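Local coordinates for protein Niban 2 (Homo sapiens, PDB 7CTP), which may suppress apoptosis and promote melanoma cell invasion, and is a cytoplasmic and membrane-associated PH-domain member of the Niban family, at residues Glu32-Val37 with Val532-Glu537; Ala38-Met43 with Asp309-Ser314; Ala119-Leu124 with Arg167-Cys172; Leu131-Asn136 with Ile160-Tyr165. All coordinates share one frame; numbering follows the deposited sequence.

Contact 1: residues Glu32-Val37 with Val532-Glu537; sequences EDQYGV and VENTYE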
# COMPACT_ATOMS: atom_id res chain seq x y z
N GLU A 32 2.10 -4.39 -20.83
CA GLU A 32 1.30 -4.17 -22.03
C GLU A 32 0.32 -5.31 -22.26
O GLU A 32 -0.82 -5.07 -22.68
CB GLU A 32 2.21 -3.99 -23.26
CG GLU A 32 2.97 -2.66 -23.25
CD GLU A 32 3.64 -2.34 -24.59
OE1 GLU A 32 2.94 -2.35 -25.63
OE2 GLU A 32 4.86 -2.06 -24.58
N ASP A 33 0.72 -6.54 -21.95
CA ASP A 33 -0.22 -7.66 -22.05
C ASP A 33 -1.36 -7.51 -21.06
O ASP A 33 -2.53 -7.73 -21.41
CB ASP A 33 0.51 -8.99 -21.82
CG ASP A 33 1.27 -9.47 -23.04
OD1 ASP A 33 1.08 -8.91 -24.14
OD2 ASP A 33 2.07 -10.43 -22.89
N GLN A 34 -1.05 -7.10 -19.82
CA GLN A 34 -2.09 -6.98 -18.80
C GLN A 34 -3.04 -5.82 -19.08
O GLN A 34 -4.20 -5.87 -18.66
CB GLN A 34 -1.47 -6.77 -17.41
CG GLN A 34 -0.90 -8.02 -16.73
CD GLN A 34 -1.89 -9.19 -16.68
OE1 GLN A 34 -3.00 -9.05 -16.17
NE2 GLN A 34 -1.48 -10.34 -17.21
N TYR A 35 -2.57 -4.78 -19.76
CA TYR A 35 -3.34 -3.54 -19.82
C TYR A 35 -4.71 -3.77 -20.45
O TYR A 35 -5.74 -3.33 -19.91
CB TYR A 35 -2.58 -2.47 -20.60
CG TYR A 35 -3.14 -1.09 -20.34
CD1 TYR A 35 -2.72 -0.34 -19.25
CD2 TYR A 35 -4.14 -0.55 -21.15
CE1 TYR A 35 -3.24 0.92 -19.00
CE2 TYR A 35 -4.67 0.69 -20.91
CZ TYR A 35 -4.22 1.43 -19.83
OH TYR A 35 -4.75 2.67 -19.59
N GLY A 36 -4.76 -4.47 -21.59
CA GLY A 36 -6.03 -4.67 -22.25
C GLY A 36 -6.96 -5.60 -21.48
O GLY A 36 -8.18 -5.50 -21.61
N VAL A 37 -6.39 -6.52 -20.70
CA VAL A 37 -7.21 -7.39 -19.87
C VAL A 37 -7.86 -6.58 -18.75
O VAL A 37 -9.06 -6.71 -18.49
CB VAL A 37 -6.36 -8.55 -19.30
CG1 VAL A 37 -7.17 -9.38 -18.30
CG2 VAL A 37 -5.80 -9.43 -20.42
N VAL A 532 -4.07 -16.52 -21.71
CA VAL A 532 -4.12 -17.88 -21.16
C VAL A 532 -3.87 -17.84 -19.66
O VAL A 532 -4.60 -18.44 -18.86
CB VAL A 532 -3.09 -18.79 -21.86
CG1 VAL A 532 -2.96 -20.10 -21.10
CG2 VAL A 532 -3.51 -19.05 -23.30
N GLU A 533 -2.83 -17.11 -19.25
CA GLU A 533 -2.45 -17.11 -17.85
C GLU A 533 -3.55 -16.53 -16.96
O GLU A 533 -3.88 -17.10 -15.92
CB GLU A 533 -1.16 -16.33 -17.66
CG GLU A 533 -0.61 -16.46 -16.27
CD GLU A 533 0.09 -17.78 -16.00
OE1 GLU A 533 0.61 -18.39 -16.96
OE2 GLU A 533 0.13 -18.19 -14.82
N ASN A 534 -4.13 -15.39 -17.36
CA ASN A 534 -5.18 -14.77 -16.55
C ASN A 534 -6.43 -15.64 -16.49
O ASN A 534 -7.09 -15.70 -15.45
CB ASN A 534 -5.55 -13.40 -17.13
CG ASN A 534 -4.48 -12.36 -16.89
OD1 ASN A 534 -3.32 -12.56 -17.24
ND2 ASN A 534 -4.87 -11.24 -16.28
N THR A 535 -6.78 -16.26 -17.60
CA THR A 535 -7.94 -17.15 -17.62
C THR A 535 -7.70 -18.35 -16.71
O THR A 535 -8.57 -18.73 -15.91
CB THR A 535 -8.23 -17.59 -19.05
OG1 THR A 535 -8.44 -16.43 -19.87
CG2 THR A 535 -9.48 -18.47 -19.09
N TYR A 536 -6.51 -18.94 -16.81
CA TYR A 536 -6.12 -20.03 -15.91
C TYR A 536 -6.20 -19.60 -14.44
O TYR A 536 -6.75 -20.32 -13.60
CB TYR A 536 -4.71 -20.49 -16.27
CG TYR A 536 -4.00 -21.29 -15.18
CD1 TYR A 536 -4.44 -22.56 -14.84
CD2 TYR A 536 -2.88 -20.78 -14.54
CE1 TYR A 536 -3.78 -23.30 -13.86
CE2 TYR A 536 -2.21 -21.52 -13.57
CZ TYR A 536 -2.67 -22.78 -13.24
OH TYR A 536 -2.01 -23.50 -12.27
N GLU A 537 -5.68 -18.41 -14.12
CA GLU A 537 -5.73 -17.95 -12.74
C GLU A 537 -7.16 -17.72 -12.28
O GLU A 537 -7.48 -17.94 -11.10
CB GLU A 537 -4.88 -16.69 -12.57
CG GLU A 537 -3.40 -16.95 -12.77
CD GLU A 537 -2.52 -15.78 -12.37
OE1 GLU A 537 -3.06 -14.77 -11.86
OE2 GLU A 537 -1.29 -15.89 -12.57

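Contact 2: residues Ala38-Met43 with Asp309-Ser314; sequences ALFNSM and DQIITS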
# COMPACT_ATOMS: atom_id res chain seq x y z
N ALA A 38 -7.08 -5.73 -18.09
CA ALA A 38 -7.62 -4.85 -17.07
C ALA A 38 -8.70 -3.94 -17.64
O ALA A 38 -9.72 -3.68 -16.98
CB ALA A 38 -6.51 -4.02 -16.43
N LEU A 39 -8.48 -3.42 -18.85
CA LEU A 39 -9.47 -2.57 -19.50
C LEU A 39 -10.75 -3.34 -19.78
O LEU A 39 -11.86 -2.86 -19.49
CB LEU A 39 -8.90 -2.01 -20.80
CG LEU A 39 -9.83 -1.10 -21.62
CD1 LEU A 39 -10.14 0.17 -20.84
CD2 LEU A 39 -9.16 -0.75 -22.95
N PHE A 40 -10.63 -4.55 -20.32
CA PHE A 40 -11.81 -5.36 -20.58
C PHE A 40 -12.59 -5.65 -19.30
O PHE A 40 -13.82 -5.56 -19.27
CB PHE A 40 -11.43 -6.67 -21.27
CG PHE A 40 -12.58 -7.61 -21.41
CD1 PHE A 40 -13.51 -7.43 -22.42
CD2 PHE A 40 -12.76 -8.65 -20.50
CE1 PHE A 40 -14.60 -8.29 -22.54
CE2 PHE A 40 -13.85 -9.51 -20.62
CZ PHE A 40 -14.76 -9.33 -21.65
N ASN A 41 -11.88 -6.03 -18.23
CA ASN A 41 -12.58 -6.38 -16.99
C ASN A 41 -13.32 -5.18 -16.42
O ASN A 41 -14.45 -5.32 -15.91
CB ASN A 41 -11.60 -6.94 -15.96
CG ASN A 41 -11.06 -8.31 -16.34
OD1 ASN A 41 -11.71 -9.07 -17.05
ND2 ASN A 41 -9.86 -8.62 -15.85
N SER A 42 -12.71 -4.00 -16.48
CA SER A 42 -13.35 -2.81 -15.95
C SER A 42 -14.55 -2.44 -16.80
O SER A 42 -15.63 -2.13 -16.27
CB SER A 42 -12.35 -1.65 -15.88
OG SER A 42 -12.98 -0.44 -15.47
N MET A 43 -14.40 -2.49 -18.12
CA MET A 43 -15.52 -2.15 -18.99
C MET A 43 -16.64 -3.17 -18.86
O MET A 43 -17.82 -2.80 -18.93
CB MET A 43 -15.05 -2.05 -20.44
CG MET A 43 -14.22 -0.83 -20.68
SD MET A 43 -13.83 -0.67 -22.42
CE MET A 43 -15.45 -0.26 -23.09
N ASP A 309 -19.82 -9.45 -26.20
CA ASP A 309 -20.41 -10.77 -26.05
C ASP A 309 -19.54 -11.86 -26.67
O ASP A 309 -19.46 -12.97 -26.14
CB ASP A 309 -21.81 -10.79 -26.67
CG ASP A 309 -22.79 -9.93 -25.91
OD1 ASP A 309 -22.50 -9.58 -24.75
OD2 ASP A 309 -23.86 -9.62 -26.48
N GLN A 310 -18.87 -11.55 -27.77
CA GLN A 310 -18.01 -12.54 -28.42
C GLN A 310 -16.73 -12.76 -27.62
O GLN A 310 -16.20 -13.88 -27.56
CB GLN A 310 -17.68 -12.09 -29.85
CG GLN A 310 -18.89 -12.12 -30.80
CD GLN A 310 -20.05 -11.23 -30.35
OE1 GLN A 310 -19.89 -10.03 -30.12
NE2 GLN A 310 -21.23 -11.84 -30.20
N ILE A 311 -16.20 -11.70 -27.00
CA ILE A 311 -15.04 -11.86 -26.13
C ILE A 311 -15.39 -12.73 -24.93
O ILE A 311 -14.63 -13.64 -24.56
CB ILE A 311 -14.50 -10.48 -25.69
CG1 ILE A 311 -14.04 -9.68 -26.91
CG2 ILE A 311 -13.33 -10.65 -24.71
CD1 ILE A 311 -13.64 -8.25 -26.59
N ILE A 312 -16.55 -12.50 -24.32
CA ILE A 312 -16.98 -13.32 -23.18
C ILE A 312 -17.10 -14.78 -23.59
O ILE A 312 -16.66 -15.69 -22.87
CB ILE A 312 -18.31 -12.79 -22.61
CG1 ILE A 312 -18.12 -11.39 -22.01
CG2 ILE A 312 -18.86 -13.76 -21.56
CD1 ILE A 312 -19.43 -10.69 -21.72
N THR A 313 -17.70 -15.03 -24.76
CA THR A 313 -17.85 -16.39 -25.27
C THR A 313 -16.49 -17.05 -25.48
O THR A 313 -16.28 -18.22 -25.12
CB THR A 313 -18.63 -16.36 -26.57
OG1 THR A 313 -19.97 -15.92 -26.29
CG2 THR A 313 -18.65 -17.72 -27.24
N SER A 314 -15.55 -16.31 -26.07
CA SER A 314 -14.23 -16.87 -26.32
C SER A 314 -13.50 -17.13 -25.01
O SER A 314 -12.84 -18.17 -24.85
CB SER A 314 -13.43 -15.92 -27.22
OG SER A 314 -12.03 -16.09 -27.05

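Contact 3: residues Ala119-Leu124 with Arg167-Cys172; sequences AGYKIL and RHYYFC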
# COMPACT_ATOMS: atom_id res chain seq x y z
N ALA A 119 7.90 6.09 1.42
CA ALA A 119 7.36 4.80 1.00
C ALA A 119 8.42 3.71 1.18
O ALA A 119 9.59 3.91 0.84
CB ALA A 119 6.91 4.85 -0.46
N GLY A 120 8.01 2.57 1.74
CA GLY A 120 8.90 1.45 1.92
C GLY A 120 9.79 1.52 3.15
O GLY A 120 10.59 0.60 3.37
N TYR A 121 9.68 2.59 3.94
CA TYR A 121 10.51 2.74 5.12
C TYR A 121 9.88 2.07 6.34
O TYR A 121 8.68 1.78 6.36
CB TYR A 121 10.76 4.23 5.43
CG TYR A 121 11.90 4.82 4.63
CD1 TYR A 121 11.71 5.25 3.32
CD2 TYR A 121 13.17 4.94 5.17
CE1 TYR A 121 12.75 5.79 2.57
CE2 TYR A 121 14.23 5.48 4.43
CZ TYR A 121 14.01 5.90 3.14
OH TYR A 121 15.06 6.42 2.40
N LYS A 122 10.72 1.80 7.34
CA LYS A 122 10.32 1.32 8.65
C LYS A 122 10.99 2.20 9.70
O LYS A 122 12.09 2.69 9.48
CB LYS A 122 10.74 -0.14 8.89
CG LYS A 122 10.22 -1.13 7.87
CD LYS A 122 8.75 -1.44 8.11
CE LYS A 122 8.32 -2.73 7.39
NZ LYS A 122 7.67 -2.45 6.08
N ILE A 123 10.32 2.38 10.86
CA ILE A 123 10.85 3.20 11.94
C ILE A 123 11.43 2.31 13.03
O ILE A 123 10.79 1.35 13.45
CB ILE A 123 9.77 4.12 12.54
CG1 ILE A 123 9.23 5.09 11.49
CG2 ILE A 123 10.32 4.89 13.74
CD1 ILE A 123 7.84 5.62 11.85
N LEU A 124 12.64 2.65 13.49
CA LEU A 124 13.25 2.01 14.65
C LEU A 124 13.42 3.06 15.75
O LEU A 124 13.75 4.21 15.47
CB LEU A 124 14.63 1.41 14.31
CG LEU A 124 14.78 0.26 13.32
CD1 LEU A 124 13.82 -0.88 13.62
CD2 LEU A 124 14.61 0.75 11.88
N ARG A 167 18.47 5.33 1.14
CA ARG A 167 19.35 5.70 2.24
C ARG A 167 18.57 5.71 3.56
O ARG A 167 17.34 5.76 3.59
CB ARG A 167 20.01 7.06 2.00
CG ARG A 167 19.13 8.28 2.18
CD ARG A 167 19.96 9.49 2.65
NE ARG A 167 20.19 9.46 4.10
CZ ARG A 167 20.93 10.34 4.79
NH1 ARG A 167 21.07 10.22 6.11
NH2 ARG A 167 21.52 11.35 4.15
N HIS A 168 19.31 5.63 4.65
CA HIS A 168 18.72 5.61 5.98
C HIS A 168 18.91 6.97 6.61
O HIS A 168 19.88 7.67 6.32
CB HIS A 168 19.35 4.53 6.85
CG HIS A 168 19.34 3.17 6.22
ND1 HIS A 168 20.10 2.12 6.69
CD2 HIS A 168 18.64 2.68 5.17
CE1 HIS A 168 19.87 1.05 5.95
NE2 HIS A 168 18.99 1.36 5.01
N TYR A 169 17.96 7.35 7.46
CA TYR A 169 17.97 8.64 8.14
C TYR A 169 18.01 8.42 9.64
O TYR A 169 17.35 7.51 10.15
CB TYR A 169 16.74 9.46 7.77
CG TYR A 169 16.65 9.77 6.30
CD1 TYR A 169 17.33 10.86 5.77
CD2 TYR A 169 15.90 8.98 5.45
CE1 TYR A 169 17.25 11.16 4.42
CE2 TYR A 169 15.82 9.27 4.10
CZ TYR A 169 16.49 10.36 3.59
OH TYR A 169 16.41 10.66 2.25
N TYR A 170 18.78 9.25 10.33
CA TYR A 170 18.98 9.11 11.77
C TYR A 170 18.60 10.41 12.45
O TYR A 170 19.22 11.45 12.18
CB TYR A 170 20.43 8.73 12.08
CG TYR A 170 20.98 7.67 11.16
CD1 TYR A 170 20.55 6.36 11.25
CD2 TYR A 170 21.91 7.99 10.18
CE1 TYR A 170 21.05 5.38 10.40
CE2 TYR A 170 22.42 7.02 9.33
CZ TYR A 170 21.98 5.72 9.45
OH TYR A 170 22.49 4.74 8.60
N PHE A 171 17.59 10.36 13.30
CA PHE A 171 17.10 11.49 14.07
C PHE A 171 17.19 11.18 15.55
O PHE A 171 17.22 10.02 15.96
CB PHE A 171 15.64 11.83 13.73
CG PHE A 171 15.39 12.05 12.26
CD1 PHE A 171 15.83 13.20 11.64
CD2 PHE A 171 14.68 11.12 11.52
CE1 PHE A 171 15.58 13.41 10.28
CE2 PHE A 171 14.43 11.32 10.18
CZ PHE A 171 14.88 12.47 9.56
N CYS A 172 17.20 12.22 16.38
CA CYS A 172 16.88 11.99 17.79
C CYS A 172 16.14 13.22 18.33
O CYS A 172 16.17 14.31 17.74
CB CYS A 172 18.13 11.63 18.63
SG CYS A 172 19.34 12.88 18.85
O HOH W 1 15.25 8.36 0.49

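Contact 4: residues Leu131-Asn136 with Ile160-Tyr165; sequences LELIGN and ILWHPY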
# COMPACT_ATOMS: atom_id res chain seq x y z
N LEU A 131 20.97 -1.58 14.30
CA LEU A 131 22.18 -2.35 14.02
C LEU A 131 21.87 -3.83 13.87
O LEU A 131 22.52 -4.52 13.08
CB LEU A 131 23.21 -2.13 15.13
CG LEU A 131 23.79 -0.71 15.23
CD1 LEU A 131 24.77 -0.66 16.38
CD2 LEU A 131 24.45 -0.28 13.93
N GLU A 132 20.88 -4.34 14.61
CA GLU A 132 20.48 -5.73 14.45
C GLU A 132 19.86 -5.96 13.07
O GLU A 132 20.14 -6.97 12.42
CB GLU A 132 19.50 -6.11 15.56
CG GLU A 132 19.04 -7.55 15.50
CD GLU A 132 18.16 -7.94 16.67
OE1 GLU A 132 17.24 -8.76 16.45
OE2 GLU A 132 18.41 -7.45 17.81
N LEU A 133 19.07 -5.00 12.61
CA LEU A 133 18.39 -5.13 11.32
C LEU A 133 19.39 -5.13 10.16
O LEU A 133 19.20 -5.87 9.18
CB LEU A 133 17.37 -4.00 11.17
CG LEU A 133 16.52 -3.93 9.90
CD1 LEU A 133 15.79 -5.24 9.69
CD2 LEU A 133 15.54 -2.77 10.03
N ILE A 134 20.45 -4.32 10.23
CA ILE A 134 21.44 -4.29 9.15
C ILE A 134 22.62 -5.23 9.40
O ILE A 134 23.51 -5.31 8.56
CB ILE A 134 21.99 -2.87 8.90
CG1 ILE A 134 22.78 -2.36 10.12
CG2 ILE A 134 20.86 -1.92 8.54
CD1 ILE A 134 23.62 -1.13 9.83
N GLY A 135 22.61 -5.96 10.52
CA GLY A 135 23.81 -6.70 10.91
C GLY A 135 24.21 -7.78 9.92
O GLY A 135 25.41 -8.08 9.78
N ASN A 136 23.24 -8.40 9.25
CA ASN A 136 23.53 -9.47 8.30
C ASN A 136 23.32 -9.03 6.86
O ASN A 136 23.07 -9.86 5.98
CB ASN A 136 22.70 -10.71 8.63
CG ASN A 136 23.10 -11.33 9.95
OD1 ASN A 136 24.13 -11.99 10.05
ND2 ASN A 136 22.30 -11.09 10.98
N ILE A 160 14.94 6.25 13.82
CA ILE A 160 15.73 5.91 12.65
C ILE A 160 14.80 5.42 11.55
O ILE A 160 13.91 4.60 11.81
CB ILE A 160 16.80 4.85 12.97
CG1 ILE A 160 17.84 5.45 13.93
CG2 ILE A 160 17.48 4.37 11.68
CD1 ILE A 160 18.67 4.41 14.65
N LEU A 161 14.99 5.94 10.34
CA LEU A 161 14.22 5.51 9.18
C LEU A 161 15.09 4.58 8.34
O LEU A 161 16.12 5.01 7.80
CB LEU A 161 13.79 6.72 8.35
CG LEU A 161 12.88 7.73 9.03
CD1 LEU A 161 12.44 8.78 8.00
CD2 LEU A 161 11.68 7.05 9.64
N TRP A 162 14.66 3.33 8.20
CA TRP A 162 15.35 2.31 7.42
C TRP A 162 14.53 1.96 6.18
O TRP A 162 13.30 1.96 6.22
CB TRP A 162 15.55 1.05 8.27
CG TRP A 162 16.07 -0.16 7.54
CD1 TRP A 162 17.38 -0.56 7.43
CD2 TRP A 162 15.30 -1.15 6.85
NE1 TRP A 162 17.47 -1.72 6.71
CE2 TRP A 162 16.20 -2.11 6.34
CE3 TRP A 162 13.93 -1.31 6.61
CZ2 TRP A 162 15.78 -3.21 5.61
CZ3 TRP A 162 13.51 -2.42 5.88
CH2 TRP A 162 14.43 -3.34 5.39
N HIS A 163 15.23 1.66 5.08
CA HIS A 163 14.63 1.22 3.82
C HIS A 163 15.54 0.12 3.28
O HIS A 163 16.76 0.19 3.46
CB HIS A 163 14.52 2.41 2.84
CG HIS A 163 13.77 2.12 1.57
ND1 HIS A 163 14.30 1.38 0.54
CD2 HIS A 163 12.56 2.56 1.14
CE1 HIS A 163 13.44 1.34 -0.46
NE2 HIS A 163 12.38 2.05 -0.12
N PRO A 164 14.98 -0.92 2.64
CA PRO A 164 15.86 -2.01 2.19
C PRO A 164 16.89 -1.59 1.17
O PRO A 164 17.96 -2.23 1.09
CB PRO A 164 14.88 -3.05 1.63
CG PRO A 164 13.62 -2.27 1.31
CD PRO A 164 13.56 -1.19 2.37
N TYR A 165 16.62 -0.53 0.38
CA TYR A 165 17.47 -0.15 -0.76
C TYR A 165 17.90 1.31 -0.74
O TYR A 165 18.99 1.62 -1.24
CB TYR A 165 16.74 -0.43 -2.10
CG TYR A 165 16.10 -1.80 -2.18
CD1 TYR A 165 16.87 -2.95 -2.05
CD2 TYR A 165 14.74 -1.94 -2.35
CE1 TYR A 165 16.30 -4.19 -2.10
CE2 TYR A 165 14.15 -3.20 -2.41
CZ TYR A 165 14.95 -4.31 -2.27
OH TYR A 165 14.39 -5.57 -2.32

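Contact 1: residues Glu32-Val37 with Val532-Glu537
Val37 and Asn534 bring the two helices closest, their CA atoms 8.3 Å apart, on helix 10-48 and at the first turn of helix 532-555; that gap is wide enough for side chains alone to meet across it. Gln34 and Asn534 fill it with a paired amide. They reach out from opposite directions, and their amide planes lie only 13° apart, so the two groups form a nearly flat ring closed by two hydrogen bonds. Asn534 ND2 donates to Gln34 OE1 over 2.9 Å. In return Gln34 NE2 donates to Asn534 OD1, also over 2.9 Å and almost straight, with an N-H...O angle of 176°. Each donor sits in the carbonyl plane on a lone pair of the oxygen it meets. In Gln34, CG stands anti to the carbonyl carbon, and the chain bends at chi2 (-52°), which brings the amide to the other helix. Val37 packs beside the pair, its CG1 3.6 Å from Asn534 ND2, a van der Waals contact. Met214 of helix 204-218 and Leu531, just ahead of Asn534, also pack on Gln34. An alanine in place of Gln34 would probably leave both ends of the Asn534 amide without their mates and open a gap beside Met214. Each amide gives one N-H and takes one on its oxygen, so the pair joins the helices without any net charge, and the two bonds match the orientation of one amide to that of the other and hold both nearly coplanar within this largely buried helix interface.

Contact 2: residues Ala38-Met43 with Asp309-Ser314
Phe40 reaches from helix 10-48 to Ile311 and Ile312 on helix 260-337, and its ring carries the whole contact. CG lies anti to the backbone N (chi1 173°), which swings the ring out from its own helix, and chi2 of 79° sets the ring plane steeply across the side-chain stem. One face then receives Ile311. The branch that touches is CG2, whose methyl sits 3.9 Å from the centroid of the Phe40 ring and 29° off the normal, a CH-pi contact. It is displaced toward one side of the ring, with Phe40 CE1 only 3.4 Å from Ile311 CG2. In Ile311 it is CG2 that stands anti to the backbone N, while the CG1 arm lies beside that nitrogen and brings CD1 no nearer than the margin of the ring. Ile312 has the same first torsion but meets the ring differently: its CG1 approaches the edge in the ring plane, 4.0 Å from Phe40 CZ, and the two side chains cross at about a right angle. Met308 and Lys315, a turn to each side along helix 260-337, also touch Phe40, and Phe526 and Phe529 pack on Ile311. An aromatic ring from one helix set among residues of successive turns of its neighbour is plain helix-to-helix core packing, and here it joins helix 10-48, near the N terminus, to helix 260-337, the longest of this mostly helical chain.

Contact 3: residues Ala119-Leu124 with Arg167-Cys172
Tyr121 reaches Arg167 through a hydrogen bond from its phenol OH to the backbone carbonyl. With CG anti to the carbonyl carbon (chi1 -84°), the ring is carried toward 167-172. Tyr121 OH donates to Arg167 O over 2.7 Å; the oxygen lies near the plane of the Tyr121 ring, at its edge, and the hydroxyl in turn lies in the carbonyl plane. A water supplies a second polar link: it donates to Tyr121 OH at 2.7 Å and lies 3.1 Å from Tyr169 OH, so the Tyr121 hydroxyl both gives and receives. Apolar contact comes from the rings. The two tyrosine side chains cross at about a right angle, Tyr121 CZ lying 3.9 Å from Tyr169 CE2, at the edge of the Tyr169 ring. A face of that ring is used by Arg167, whose NE sits 3.4 Å above the ring plane toward its rim. There the guanidinium is held in place by its own neighbour: Arg167 NE and NH1 both donate to His168 O, side-on, at 2.9 and 2.8 Å. With a phenylalanine here instead of Tyr121, Arg167 O would probably lose its phenol donor and the bridging water one of its two tyrosine partners. Tyr121 stands just ahead of strand 122-124, the outermost strand on this side of the PH-domain sheet, and Arg167 just before strand 169-173. Strand 157-162 runs between them, so Tyr121 passes over Leu161 of the intervening strand to reach its partners, while Ile123 packs on helix 176-194.

Contact 4: residues Leu131-Asn136 with Ile160-Tyr165
Leu133 lies over one face of the Trp162 indole and Pro164 N over the other, while Ile134 comes to the indole's edge. On the first face the Leu133 methyl CD2 sits above the five-membered ring, 3.6 Å from its centroid and only 11° off the normal, a well-aligned CH-pi contact. On the opposite face Pro164 N stands 3.7 Å above the plane, toward the rim, where the chain turns out of strand 157-162 and passes beneath its own tryptophan. Ile134 CG2 meets the edge near the ring plane, 3.9 Å from Trp162 NE1. The indole is thus packed on both faces by residues of its own domain: this is the part of the PH domain where the short helix 127-134, which follows strand 122-124, comes back over the sheet. Leu133 and Trp162 both rest on Leu124, so helix 127-134, strand 122-124 and strand 157-162 meet there; Lys122 also touches the indole. Leu133 extends with CG anti to its nitrogen (chi1 -179°), and the Leu133 and Trp162 side chains cross at about a right angle. In Ile134, CG1 lies between the backbone N and the carbonyl carbon, which leaves CG2 to face the indole. His168 touches both Ile134 and the Trp162 ring, and Gln264 of helix 260-337 also touches Ile134.

From the N terminus, helix 10-48 supplies the first segments of two contacts in succession. Contact 1 closes the widest loop, bringing 32-37 to the start of helix 532-555; contact 2, its centre about 11 Å from that of contact 1, closes a shorter one within it, from 38-43 to helix 260-337. Both loops enclose the PH domain, where contact 3 reaches across strand 157-162 to the start of strand 169-173 and contact 4, lying within its loop, brings helix 127-134 onto strand 157-162. Backbone pairing links these two directly, Lys122 with Trp162 and Tyr169 with Leu161. No loops cross: contacts 1 and 2 tie helices together, and about 37 to 46 Å away, centre to centre, contacts 3 and 4 pack side chains at the 122-124 end of the sheet.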